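Local coordinates for arginine 3rd transport system periplasmic binding protein (Legionella pneumophila subsp. pneumophila str. Philadelphia 1, PDB 3KZG), which probably binds arginine in the periplasm and delivers it to a membrane transport system, at residues Glu48-Asp53 with Asn61-Leu66; Ile82-Tyr87 with Lys210-Met215; Leu5-Ser10 with Ala43-Glu48. One frame throughout, in Å; residues are numbered along the deposited sequence.

Interaction 1. Residues Glu48-Asp53 with Asn61-Leu66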
ATOM      1  N   GLU A  48      20.585   2.444  30.081  1.00 30.35           N
ATOM      2  CA  GLU A  48      21.820   2.289  30.821  1.00 31.94           C
ATOM      3  C   GLU A  48      22.812   1.581  29.911  1.00 31.47           C
ATOM      4  O   GLU A  48      22.645   0.403  29.586  1.00 30.73           O
ATOM      5  CB  GLU A  48      21.575   1.486  32.100  1.00 35.18           C
ATOM      6  CG  GLU A  48      22.737   1.520  33.070  1.00 40.14           C
ATOM      7  CD  GLU A  48      22.281   1.711  34.497  1.00 43.14           C
ATOM      8  OE1 GLU A  48      21.612   0.803  35.041  1.00 44.48           O
ATOM      9  OE2 GLU A  48      22.586   2.778  35.074  1.00 44.89           O
ATOM     10  N   ALA A  49      23.843   2.313  29.496  1.00 30.85           N
ATOM     11  CA  ALA A  49      24.863   1.785  28.596  1.00 29.60           C
ATOM     12  C   ALA A  49      25.997   1.036  29.287  1.00 29.70           C
ATOM     13  O   ALA A  49      26.593   1.526  30.243  1.00 30.23           O
ATOM     14  CB  ALA A  49      25.434   2.917  27.752  1.00 29.97           C
ATOM     15  N   TYR A  50      26.291  -0.152  28.776  1.00 27.85           N
ATOM     16  CA  TYR A  50      27.353  -0.996  29.302  1.00 28.60           C
ATOM     17  C   TYR A  50      28.186  -1.409  28.114  1.00 27.54           C
ATOM     18  O   TYR A  50      27.762  -1.245  26.975  1.00 28.49           O
ATOM     19  CB  TYR A  50      26.784  -2.276  29.915  1.00 30.26           C
ATOM     20  CG  TYR A  50      25.887  -2.082  31.105  1.00 33.03           C
ATOM     21  CD1 TYR A  50      26.369  -2.263  32.399  1.00 33.10           C
ATOM     22  CD2 TYR A  50      24.546  -1.737  30.941  1.00 32.67           C
ATOM     23  CE1 TYR A  50      25.541  -2.110  33.501  1.00 34.25           C
ATOM     24  CE2 TYR A  50      23.709  -1.579  32.038  1.00 34.27           C
ATOM     25  CZ  TYR A  50      24.215  -1.767  33.314  1.00 34.67           C
ATOM     26  OH  TYR A  50      23.397  -1.610  34.404  1.00 36.29           O
ATOM     27  N   ILE A  51      29.372  -1.939  28.373  1.00 27.03           N
ATOM     28  CA  ILE A  51      30.193  -2.445  27.295  1.00 26.75           C
ATOM     29  C   ILE A  51      29.424  -3.718  26.935  1.00 26.00           C
ATOM     30  O   ILE A  51      29.035  -4.476  27.824  1.00 25.03           O
ATOM     31  CB  ILE A  51      31.606  -2.797  27.787  1.00 27.52           C
ATOM     32  CG1 ILE A  51      32.353  -1.518  28.163  1.00 28.56           C
ATOM     33  CG2 ILE A  51      32.363  -3.559  26.712  1.00 26.25           C
ATOM     34  CD1 ILE A  51      33.765  -1.762  28.640  1.00 29.35           C
ATOM     35  N   PHE A  52      29.194  -3.940  25.644  1.00 24.60           N
ATOM     36  CA  PHE A  52      28.432  -5.098  25.172  1.00 23.84           C
ATOM     37  C   PHE A  52      28.490  -6.365  26.038  1.00 25.08           C
ATOM     38  O   PHE A  52      27.457  -6.852  26.507  1.00 23.86           O
ATOM     39  CB  PHE A  52      28.845  -5.460  23.739  1.00 22.48           C
ATOM     40  CG  PHE A  52      27.977  -6.520  23.111  1.00 21.18           C
ATOM     41  CD1 PHE A  52      26.686  -6.215  22.683  1.00 22.55           C
ATOM     42  CD2 PHE A  52      28.428  -7.830  22.993  1.00 21.61           C
ATOM     43  CE1 PHE A  52      25.853  -7.202  22.151  1.00 21.04           C
ATOM     44  CE2 PHE A  52      27.607  -8.828  22.465  1.00 22.05           C
ATOM     45  CZ  PHE A  52      26.313  -8.512  22.043  1.00 23.18           C
ATOM     46  N   ASP A  53      29.691  -6.902  26.244  1.00 25.57           N
ATOM     47  CA  ASP A  53      29.851  -8.126  27.026  1.00 27.76           C
ATOM     48  C   ASP A  53      29.331  -8.058  28.468  1.00 27.06           C
ATOM     49  O   ASP A  53      28.992  -9.087  29.051  1.00 26.35           O
ATOM     50  CB  ASP A  53      31.319  -8.548  27.043  1.00 31.99           C
ATOM     51  CG  ASP A  53      31.492 -10.015  27.374  1.00 35.39           C
ATOM     52  OD1 ASP A  53      32.605 -10.413  27.779  1.00 37.62           O
ATOM     53  OD2 ASP A  53      30.509 -10.772  27.216  1.00 37.21           O
ATOM     54  N   ASN A  61      21.755  -9.744  37.039  1.00 34.24           N
ATOM     55  CA  ASN A  61      21.783  -9.144  38.373  1.00 34.83           C
ATOM     56  C   ASN A  61      20.643  -8.148  38.578  1.00 35.05           C
ATOM     57  O   ASN A  61      20.577  -7.466  39.602  1.00 34.61           O
ATOM     58  CB  ASN A  61      23.125  -8.439  38.625  1.00 37.06           C
ATOM     59  CG  ASN A  61      24.318  -9.382  38.527  1.00 37.87           C
ATOM     60  OD1 ASN A  61      24.262 -10.525  38.981  1.00 38.98           O
ATOM     61  ND2 ASN A  61      25.410  -8.897  37.947  1.00 39.12           N
ATOM     62  N   ARG A  62      19.747  -8.067  37.598  1.00 32.94           N
ATOM     63  CA  ARG A  62      18.609  -7.163  37.673  1.00 30.94           C
ATOM     64  C   ARG A  62      18.997  -5.692  37.761  1.00 30.60           C
ATOM     65  O   ARG A  62      18.245  -4.878  38.309  1.00 30.85           O
ATOM     66  CB  ARG A  62      17.710  -7.533  38.858  1.00 32.46           C
ATOM     67  CG  ARG A  62      16.693  -8.643  38.567  1.00 31.82           C
ATOM     68  CD  ARG A  62      17.348  -9.971  38.186  1.00 29.64           C
ATOM     69  NE  ARG A  62      16.339 -11.014  38.005  1.00 27.92           N
ATOM     70  CZ  ARG A  62      16.592 -12.247  37.573  1.00 27.55           C
ATOM     71  NH1 ARG A  62      17.829 -12.610  37.270  1.00 27.29           N
ATOM     72  NH2 ARG A  62      15.602 -13.116  37.437  1.00 24.64           N
ATOM     73  N   GLU A  63      20.169  -5.351  37.231  1.00 29.62           N
ATOM     74  CA  GLU A  63      20.620  -3.960  37.225  1.00 28.97           C
ATOM     75  C   GLU A  63      19.713  -3.221  36.240  1.00 27.67           C
ATOM     76  O   GLU A  63      19.524  -2.006  36.324  1.00 26.99           O
ATOM     77  CB  GLU A  63      22.075  -3.863  36.748  1.00 30.77           C
ATOM     78  CG  GLU A  63      23.097  -4.528  37.661  1.00 34.07           C
ATOM     79  CD  GLU A  63      24.522  -4.362  37.156  1.00 35.33           C
ATOM     80  OE1 GLU A  63      24.949  -3.207  36.941  1.00 36.73           O
ATOM     81  OE2 GLU A  63      25.219  -5.380  36.976  1.00 35.87           O
ATOM     82  N   VAL A  64      19.160  -3.984  35.302  1.00 26.00           N
ATOM     83  CA  VAL A  64      18.258  -3.457  34.288  1.00 23.49           C
ATOM     84  C   VAL A  64      17.105  -4.436  34.089  1.00 22.59           C
ATOM     85  O   VAL A  64      17.243  -5.632  34.340  1.00 21.39           O
ATOM     86  CB  VAL A  64      18.975  -3.268  32.946  1.00 21.16           C
ATOM     87  CG1 VAL A  64      20.111  -2.271  33.110  1.00 22.72           C
ATOM     88  CG2 VAL A  64      19.498  -4.600  32.448  1.00 18.50           C
ATOM     89  N   ASP A  65      15.969  -3.926  33.630  1.00 23.28           N
ATOM     90  CA  ASP A  65      14.799  -4.772  33.413  1.00 24.37           C
ATOM     91  C   ASP A  65      14.860  -5.532  32.097  1.00 23.54           C
ATOM     92  O   ASP A  65      14.429  -6.683  32.009  1.00 24.48           O
ATOM     93  CB  ASP A  65      13.538  -3.916  33.444  1.00 24.42           C
ATOM     94  CG  ASP A  65      13.356  -3.218  34.763  1.00 25.06           C
ATOM     95  OD1 ASP A  65      13.341  -3.927  35.789  1.00 25.73           O
ATOM     96  OD2 ASP A  65      13.232  -1.975  34.778  1.00 25.55           O
ATOM     97  N   LEU A  66      15.401  -4.877  31.078  1.00 23.11           N
ATOM     98  CA  LEU A  66      15.504  -5.464  29.751  1.00 22.09           C
ATOM     99  C   LEU A  66      16.811  -5.055  29.088  1.00 21.02           C
ATOM    100  O   LEU A  66      17.506  -4.159  29.562  1.00 22.50           O
ATOM    101  CB  LEU A  66      14.335  -4.985  28.886  1.00 20.20           C
ATOM    102  CG  LEU A  66      12.928  -5.315  29.377  1.00 20.01           C
ATOM    103  CD1 LEU A  66      11.910  -4.493  28.607  1.00 21.90           C
ATOM    104  CD2 LEU A  66      12.669  -6.810  29.219  1.00 18.13           C
TER
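Y50, on the strand 44-50 side of the contact, reaches V64 and E63, in the loop that follows helix 55-60. The packed part lies at V64: methyl CG1 sits 3.8 Å from Y50 CE2, and the same methyl is 3.6 Å from Y50 OH, approaching the ring obliquely while the two side chains slide past each other in opposite directions. With chi1 at -61°, CG1 of V64 is anti to its carbonyl carbon, the branch that meets both Y50 and E48. L59 and T6 also pack on V64, which is buried, while L55 and A58 of helix 55-60 touch Y50.

The outer part is looser and polar. E63 passes obliquely across the tyrosine tip, its carboxylate plane turned 80° from the ring, and OE1 lies at the ring edge near its plane. Y50 OH lies 3.4 Å from E63 OE1, a weak hydrogen bond; E48 OE1 is 3.1 Å from the same Y50 OH. E48 is bent at chi2 (137°), which places CD; its OE1 lies 3.9 Å from V64 CG1. E63 is exposed and E48 partly so. Before E63, R62 takes positive phi as the C' residue of a Schellman motif that ends the helix, and the chain then turns toward strand 66-67.

The carboxylate oxygens E48 OE1 and E63 OE1 are 5.6 Å apart, near enough that their like charges probably repel mildly. With a weak bond and two like charges nearby, the polar side probably adds less to cohesion than the methyl-ring packing at V64.

Interaction 2. Residues Ile82-Tyr87 with Lys210-Met215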
ATOM      1  N   ILE A  82      15.442 -15.245  28.040  1.00 23.01           N
ATOM      2  CA  ILE A  82      14.325 -15.403  27.134  1.00 23.13           C
ATOM      3  C   ILE A  82      14.350 -14.180  26.230  1.00 21.96           C
ATOM      4  O   ILE A  82      14.878 -13.120  26.604  1.00 22.10           O
ATOM      5  CB  ILE A  82      12.965 -15.510  27.871  1.00 22.24           C
ATOM      6  CG1 ILE A  82      12.745 -14.295  28.774  1.00 23.79           C
ATOM      7  CG2 ILE A  82      12.923 -16.811  28.666  1.00 23.53           C
ATOM      8  CD1 ILE A  82      11.382 -14.270  29.443  1.00 21.33           C
ATOM      9  N   PHE A  83      13.794 -14.338  25.034  1.00 19.62           N
ATOM     10  CA  PHE A  83      13.770 -13.267  24.050  1.00 17.21           C
ATOM     11  C   PHE A  83      12.356 -12.894  23.625  1.00 16.57           C
ATOM     12  O   PHE A  83      11.424 -13.691  23.738  1.00 16.21           O
ATOM     13  CB  PHE A  83      14.562 -13.701  22.817  1.00 16.42           C
ATOM     14  CG  PHE A  83      16.035 -13.846  23.062  1.00 14.80           C
ATOM     15  CD1 PHE A  83      16.874 -12.738  23.007  1.00 16.44           C
ATOM     16  CD2 PHE A  83      16.587 -15.093  23.338  1.00 14.85           C
ATOM     17  CE1 PHE A  83      18.247 -12.872  23.216  1.00 17.81           C
ATOM     18  CE2 PHE A  83      17.956 -15.235  23.551  1.00 18.15           C
ATOM     19  CZ  PHE A  83      18.788 -14.121  23.488  1.00 17.43           C
ATOM     20  N   SER A  84      12.202 -11.671  23.143  1.00 13.37           N
ATOM     21  CA  SER A  84      10.917 -11.217  22.654  1.00 12.76           C
ATOM     22  C   SER A  84      10.904 -11.681  21.209  1.00 12.22           C
ATOM     23  O   SER A  84      11.846 -12.333  20.748  1.00 12.66           O
ATOM     24  CB  SER A  84      10.849  -9.694  22.664  1.00 12.61           C
ATOM     25  OG  SER A  84      11.770  -9.176  21.719  1.00 12.40           O
ATOM     26  N   LEU A  85       9.843 -11.347  20.487  1.00 12.26           N
ATOM     27  CA  LEU A  85       9.802 -11.695  19.077  1.00 12.79           C
ATOM     28  C   LEU A  85      10.949 -10.890  18.466  1.00 12.72           C
ATOM     29  O   LEU A  85      11.245  -9.779  18.917  1.00 13.75           O
ATOM     30  CB  LEU A  85       8.480 -11.245  18.453  1.00 13.46           C
ATOM     31  CG  LEU A  85       7.199 -11.816  19.070  1.00 14.86           C
ATOM     32  CD1 LEU A  85       5.977 -11.173  18.417  1.00 13.56           C
ATOM     33  CD2 LEU A  85       7.187 -13.323  18.894  1.00 12.55           C
ATOM     34  N   PRO A  86      11.629 -11.444  17.456  1.00 11.99           N
ATOM     35  CA  PRO A  86      12.722 -10.672  16.859  1.00 12.16           C
ATOM     36  C   PRO A  86      12.107  -9.461  16.163  1.00 13.01           C
ATOM     37  O   PRO A  86      10.992  -9.550  15.642  1.00 14.51           O
ATOM     38  CB  PRO A  86      13.350 -11.662  15.882  1.00  9.43           C
ATOM     39  CG  PRO A  86      12.169 -12.504  15.460  1.00 12.22           C
ATOM     40  CD  PRO A  86      11.420 -12.722  16.752  1.00 11.83           C
ATOM     41  N   TYR A  87      12.804  -8.328  16.177  1.00 12.95           N
ATOM     42  CA  TYR A  87      12.289  -7.120  15.533  1.00 13.46           C
ATOM     43  C   TYR A  87      13.052  -6.826  14.259  1.00 14.33           C
ATOM     44  O   TYR A  87      12.805  -5.820  13.598  1.00 15.84           O
ATOM     45  CB  TYR A  87      12.399  -5.908  16.468  1.00 14.46           C
ATOM     46  CG  TYR A  87      13.790  -5.638  17.025  1.00 15.06           C
ATOM     47  CD1 TYR A  87      14.776  -5.010  16.259  1.00 15.58           C
ATOM     48  CD2 TYR A  87      14.105  -5.989  18.338  1.00 16.00           C
ATOM     49  CE1 TYR A  87      16.049  -4.736  16.802  1.00 15.53           C
ATOM     50  CE2 TYR A  87      15.363  -5.722  18.880  1.00 13.13           C
ATOM     51  CZ  TYR A  87      16.325  -5.099  18.120  1.00 14.47           C
ATOM     52  OH  TYR A  87      17.565  -4.842  18.682  1.00 13.78           O
ATOM     53  N   LYS A 210       3.053  -8.396  21.953  1.00 13.25           N
ATOM     54  CA  LYS A 210       1.811  -7.855  21.431  1.00 15.25           C
ATOM     55  C   LYS A 210       2.066  -6.467  20.853  1.00 14.57           C
ATOM     56  O   LYS A 210       1.591  -6.156  19.762  1.00 13.11           O
ATOM     57  CB  LYS A 210       0.734  -7.786  22.522  1.00 19.42           C
ATOM     58  CG  LYS A 210       0.247  -9.158  22.966  1.00 25.24           C
ATOM     59  CD  LYS A 210      -1.125  -9.117  23.646  1.00 28.79           C
ATOM     60  CE  LYS A 210      -1.080  -8.426  25.000  1.00 31.45           C
ATOM     61  NZ  LYS A 210      -2.358  -8.607  25.751  1.00 32.00           N
ATOM     62  N   ILE A 211       2.834  -5.649  21.575  1.00 14.71           N
ATOM     63  CA  ILE A 211       3.163  -4.296  21.129  1.00 13.82           C
ATOM     64  C   ILE A 211       3.902  -4.325  19.791  1.00 14.11           C
ATOM     65  O   ILE A 211       3.627  -3.513  18.904  1.00 13.31           O
ATOM     66  CB  ILE A 211       4.065  -3.546  22.158  1.00 16.57           C
ATOM     67  CG1 ILE A 211       3.297  -3.281  23.455  1.00 17.92           C
ATOM     68  CG2 ILE A 211       4.541  -2.217  21.577  1.00 15.38           C
ATOM     69  CD1 ILE A 211       2.040  -2.463  23.261  1.00 19.83           C
ATOM     70  N   LEU A 212       4.851  -5.251  19.659  1.00 11.53           N
ATOM     71  CA  LEU A 212       5.623  -5.385  18.425  1.00 13.23           C
ATOM     72  C   LEU A 212       4.710  -5.750  17.258  1.00 13.06           C
ATOM     73  O   LEU A 212       4.898  -5.267  16.143  1.00 13.70           O
ATOM     74  CB  LEU A 212       6.710  -6.457  18.583  1.00 13.42           C
ATOM     75  CG  LEU A 212       7.951  -6.093  19.413  1.00 13.65           C
ATOM     76  CD1 LEU A 212       8.821  -7.338  19.606  1.00 16.30           C
ATOM     77  CD2 LEU A 212       8.739  -4.996  18.700  1.00 15.42           C
ATOM     78  N   LEU A 213       3.728  -6.610  17.519  1.00 12.12           N
ATOM     79  CA  LEU A 213       2.785  -7.010  16.485  1.00 11.40           C
ATOM     80  C   LEU A 213       1.901  -5.824  16.079  1.00 12.43           C
ATOM     81  O   LEU A 213       1.646  -5.615  14.896  1.00 12.74           O
ATOM     82  CB  LEU A 213       1.929  -8.182  16.978  1.00  9.26           C
ATOM     83  CG  LEU A 213       2.690  -9.509  17.129  1.00 13.39           C
ATOM     84  CD1 LEU A 213       1.815 -10.566  17.780  1.00 10.04           C
ATOM     85  CD2 LEU A 213       3.165  -9.967  15.753  1.00 12.18           C
ATOM     86  N   GLU A 214       1.460  -5.033  17.056  1.00 12.80           N
ATOM     87  CA  GLU A 214       0.612  -3.877  16.771  1.00 13.72           C
ATOM     88  C   GLU A 214       1.387  -2.787  16.033  1.00 14.35           C
ATOM     89  O   GLU A 214       0.806  -2.012  15.275  1.00 17.76           O
ATOM     90  CB  GLU A 214       0.029  -3.337  18.080  1.00 18.57           C
ATOM     91  CG  GLU A 214      -0.579  -4.448  18.926  1.00 20.23           C
ATOM     92  CD  GLU A 214      -1.060  -3.991  20.282  1.00 21.72           C
ATOM     93  OE1 GLU A 214      -0.342  -3.219  20.946  1.00 21.77           O
ATOM     94  OE2 GLU A 214      -2.155  -4.427  20.692  1.00 24.92           O
HETATM   95  N   MSE A 215       2.697  -2.716  16.251  1.00 12.43           N
HETATM   96  CA  MSE A 215       3.516  -1.721  15.556  1.00 14.33           C
HETATM   97  C   MSE A 215       3.736  -2.145  14.105  1.00 13.70           C
HETATM   98  O   MSE A 215       3.854  -1.312  13.206  1.00 14.09           O
HETATM   99  CB  MSE A 215       4.884  -1.563  16.235  1.00 15.74           C
HETATM  100  CG  MSE A 215       4.883  -0.710  17.495  1.00 20.10           C
HETATM  101 SE   MSE A 215       6.607  -0.665  18.271  1.00 32.46          SE
HETATM  102  CE  MSE A 215       7.446   0.541  16.990  1.00 25.51           C
TER
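L212, on helix 202-217, and L85, in segment 82-87, give up the most surface here, with L213 and Y87 adding smaller shares. Methyl CD1 of L212 comes down on the L85 backbone, 3.5 Å from L85 O, and the same methyl is 4.1 Å from L85 CB. It also lies 4.1 Å from S84 OG. The other methyl, CD2, faces Y87 more loosely, 4.4 Å from Y87 CB, so that the isobutyl fork of L212 spans the bend from S84 to Y87.

L85 answers with its own branch: CD1 meets L213 CG at 3.9 Å, the two leucine side chains crossing at about a right angle. P86 of the second subunit packs on L85 and L213, placing this helix-to-loop junction at a subunit interface. The contact between the segments is apolar, and the polar atoms beside it are paired within segment 82-87 or with residues around it. S84 OG donates to L85 O over 2.9 Å, from 40° above the carbonyl plane; chi1 of 66° sets OG between its backbone N and carbonyl carbon. The same hydroxyl is bonded to the backbone N of I195.

N209, also on helix 202-217, accepts from the backbone N of L85 through OD1, and a separate backbone pairing of S84 with I195 adjoins the antiparallel strands 82-83 and 196-197. Y87 packs on L33 of helix 29-40 and accepts at its backbone O from Y221 of helix 220-228.

Interaction 3. Residues Leu5-Ser10 with Ala43-Glu48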
ATOM      1  N   LEU A   5      10.753   1.656  33.296  1.00 37.21           N
ATOM      2  CA  LEU A   5      11.688   0.588  32.978  1.00 34.37           C
ATOM      3  C   LEU A   5      13.110   1.094  32.783  1.00 33.40           C
ATOM      4  O   LEU A   5      13.331   2.231  32.369  1.00 33.59           O
ATOM      5  CB  LEU A   5      11.233  -0.144  31.713  1.00 33.86           C
ATOM      6  CG  LEU A   5       9.858  -0.820  31.742  1.00 32.98           C
ATOM      7  CD1 LEU A   5       9.515  -1.351  30.354  1.00 32.36           C
ATOM      8  CD2 LEU A   5       9.861  -1.946  32.765  1.00 32.11           C
ATOM      9  N   THR A   6      14.068   0.227  33.091  1.00 31.28           N
ATOM     10  CA  THR A   6      15.483   0.529  32.942  1.00 30.59           C
ATOM     11  C   THR A   6      16.029  -0.449  31.906  1.00 29.48           C
ATOM     12  O   THR A   6      16.097  -1.653  32.152  1.00 28.96           O
ATOM     13  CB  THR A   6      16.233   0.345  34.285  1.00 31.72           C
ATOM     14  OG1 THR A   6      15.753   1.310  35.233  1.00 31.43           O
ATOM     15  CG2 THR A   6      17.736   0.519  34.096  1.00 31.15           C
ATOM     16  N   ILE A   7      16.405   0.072  30.742  1.00 28.17           N
ATOM     17  CA  ILE A   7      16.919  -0.776  29.676  1.00 26.40           C
ATOM     18  C   ILE A   7      18.420  -0.632  29.471  1.00 24.58           C
ATOM     19  O   ILE A   7      18.941   0.469  29.340  1.00 22.87           O
ATOM     20  CB  ILE A   7      16.229  -0.472  28.321  1.00 28.46           C
ATOM     21  CG1 ILE A   7      14.710  -0.592  28.455  1.00 28.64           C
ATOM     22  CG2 ILE A   7      16.729  -1.442  27.257  1.00 27.77           C
ATOM     23  CD1 ILE A   7      14.062   0.586  29.127  1.00 32.06           C
ATOM     24  N   GLY A   8      19.107  -1.765  29.440  1.00 24.53           N
ATOM     25  CA  GLY A   8      20.535  -1.749  29.214  1.00 25.79           C
ATOM     26  C   GLY A   8      20.793  -1.879  27.725  1.00 25.33           C
ATOM     27  O   GLY A   8      20.118  -2.651  27.044  1.00 23.55           O
ATOM     28  N   THR A   9      21.753  -1.109  27.219  1.00 25.49           N
ATOM     29  CA  THR A   9      22.121  -1.141  25.804  1.00 26.12           C
ATOM     30  C   THR A   9      23.632  -0.944  25.743  1.00 27.06           C
ATOM     31  O   THR A   9      24.220  -0.428  26.692  1.00 29.78           O
ATOM     32  CB  THR A   9      21.417  -0.016  25.015  1.00 26.18           C
ATOM     33  OG1 THR A   9      21.699  -0.161  23.617  1.00 25.25           O
ATOM     34  CG2 THR A   9      21.893   1.349  25.490  1.00 27.17           C
ATOM     35  N   SER A  10      24.270  -1.356  24.651  1.00 25.01           N
ATOM     36  CA  SER A  10      25.719  -1.208  24.556  1.00 22.97           C
ATOM     37  C   SER A  10      26.121   0.252  24.402  1.00 22.19           C
ATOM     38  O   SER A  10      25.275   1.121  24.184  1.00 20.41           O
ATOM     39  CB  SER A  10      26.278  -2.026  23.390  1.00 22.34           C
ATOM     40  OG  SER A  10      25.874  -1.487  22.152  1.00 24.26           O
ATOM     41  N   ALA A  43       4.892   3.140  30.033  1.00 36.69           N
ATOM     42  CA  ALA A  43       5.977   3.228  30.997  1.00 36.97           C
ATOM     43  C   ALA A  43       7.096   4.137  30.497  1.00 37.02           C
ATOM     44  O   ALA A  43       7.445   4.121  29.315  1.00 37.99           O
ATOM     45  CB  ALA A  43       6.531   1.840  31.282  1.00 35.63           C
ATOM     46  N   THR A  44       7.654   4.936  31.401  1.00 36.35           N
ATOM     47  CA  THR A  44       8.751   5.822  31.043  1.00 35.36           C
ATOM     48  C   THR A  44       9.970   4.951  30.767  1.00 34.46           C
ATOM     49  O   THR A  44      10.111   3.867  31.336  1.00 34.95           O
ATOM     50  CB  THR A  44       9.056   6.827  32.172  1.00 36.10           C
ATOM     51  OG1 THR A  44       9.247   6.125  33.406  1.00 36.57           O
ATOM     52  CG2 THR A  44       7.907   7.814  32.325  1.00 36.29           C
ATOM     53  N   CYS A  45      10.848   5.429  29.894  1.00 33.67           N
ATOM     54  CA  CYS A  45      12.037   4.682  29.503  1.00 34.12           C
ATOM     55  C   CYS A  45      13.359   5.343  29.885  1.00 33.58           C
ATOM     56  O   CYS A  45      13.590   6.510  29.582  1.00 34.70           O
ATOM     57  CB  CYS A  45      12.004   4.457  27.987  1.00 34.34           C
ATOM     58  SG  CYS A  45      13.438   3.614  27.293  1.00 37.79           S
ATOM     59  N   THR A  46      14.225   4.587  30.549  1.00 32.18           N
ATOM     60  CA  THR A  46      15.539   5.089  30.935  1.00 31.68           C
ATOM     61  C   THR A  46      16.574   4.051  30.506  1.00 30.55           C
ATOM     62  O   THR A  46      16.440   2.867  30.815  1.00 30.90           O
ATOM     63  CB  THR A  46      15.627   5.340  32.456  1.00 32.65           C
ATOM     64  OG1 THR A  46      15.314   4.135  33.164  1.00 34.14           O
ATOM     65  CG2 THR A  46      14.649   6.431  32.870  1.00 31.42           C
ATOM     66  N   PHE A  47      17.595   4.503  29.782  1.00 29.37           N
ATOM     67  CA  PHE A  47      18.644   3.626  29.270  1.00 27.78           C
ATOM     68  C   PHE A  47      19.905   3.581  30.114  1.00 28.94           C
ATOM     69  O   PHE A  47      20.270   4.554  30.761  1.00 30.07           O
ATOM     70  CB  PHE A  47      19.038   4.063  27.855  1.00 27.32           C
ATOM     71  CG  PHE A  47      17.954   3.878  26.831  1.00 25.89           C
ATOM     72  CD1 PHE A  47      17.701   2.628  26.284  1.00 24.12           C
ATOM     73  CD2 PHE A  47      17.188   4.958  26.415  1.00 25.26           C
ATOM     74  CE1 PHE A  47      16.701   2.459  25.334  1.00 23.03           C
ATOM     75  CE2 PHE A  47      16.185   4.797  25.466  1.00 25.34           C
ATOM     76  CZ  PHE A  47      15.943   3.546  24.926  1.00 23.86           C
ATOM     77  N   GLU A  48      20.585   2.444  30.081  1.00 30.35           N
ATOM     78  CA  GLU A  48      21.820   2.289  30.821  1.00 31.94           C
ATOM     79  C   GLU A  48      22.812   1.581  29.911  1.00 31.47           C
ATOM     80  O   GLU A  48      22.645   0.403  29.586  1.00 30.73           O
ATOM     81  CB  GLU A  48      21.575   1.486  32.100  1.00 35.18           C
ATOM     82  CG  GLU A  48      22.737   1.520  33.070  1.00 40.14           C
ATOM     83  CD  GLU A  48      22.281   1.711  34.497  1.00 43.14           C
ATOM     84  OE1 GLU A  48      21.612   0.803  35.041  1.00 44.48           O
ATOM     85  OE2 GLU A  48      22.586   2.778  35.074  1.00 44.89           O
TER
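T46 turns OG1 between its backbone N and carbonyl carbon (chi1 57°), which brings it to L5 O, while C45 holds SG anti to its backbone N (chi1 177°), where it meets I7. L5 O thus accepts twice from one residue: T46 OG1 at 2.9 Å, tilted 30° from the carbonyl plane, and T46 N at 3.1 Å. On the same side of the sheet the T6 and T46 side chains cross obliquely, T6 OG1 3.5 Å from T46 OG1.

The strands run parallel in the register L5-C45, T6-T46, I7-F47 and G8-E48, and their bonds shuttle between the chains: L5 N to T44 O, I7 N to T46 O (2.8 Å), E48 N to I7 O (2.7 Å) and T9 N to E48 O. At G8 the strands come nearest, and its CA makes a CA-H...O contact with E48 O at 3.0 Å.

L5, I7, C45 and F47 share the other face. I7 CD1 rests 3.6 Å from C45 SG, I7 CB lies 4.0 Å from F47 CD1, and SG sits over one face of the F47 ring, offset toward its rim. Helix 29-40 packs on this face, with M34 on I7, C38 on C45 and I31 on F47. T9 turns its hydroxyl to I68 O.

Strand 4-13, helix 29-40 and strand 44-50 form a beta-alpha-beta crossover, the parallel pair joined through the helix that packs on it, as is usual in the alpha/beta lobes of periplasmic binding proteins.

How the interactions relate
Interactions 1 and 3 share E48 and strand 44-50, and they touch directly: D65 N lies 2.7 Å from T6 O, and L66 O is 2.9 Å from G8 N, both probable hydrogen bonds that continue the sheet on the other side of strand 4-13. Interaction 3 is held mainly by backbone bonds between strands, with one apolar and one more polar face; interaction 1 is a smaller side-chain contact at the partly exposed margin of that sheet. Interaction 2 is the buried one, about 20 Å from interaction 1 and 17 Å from interaction 3 between centres, and rests on leucine packing between a helix and a loop beside a second subunit.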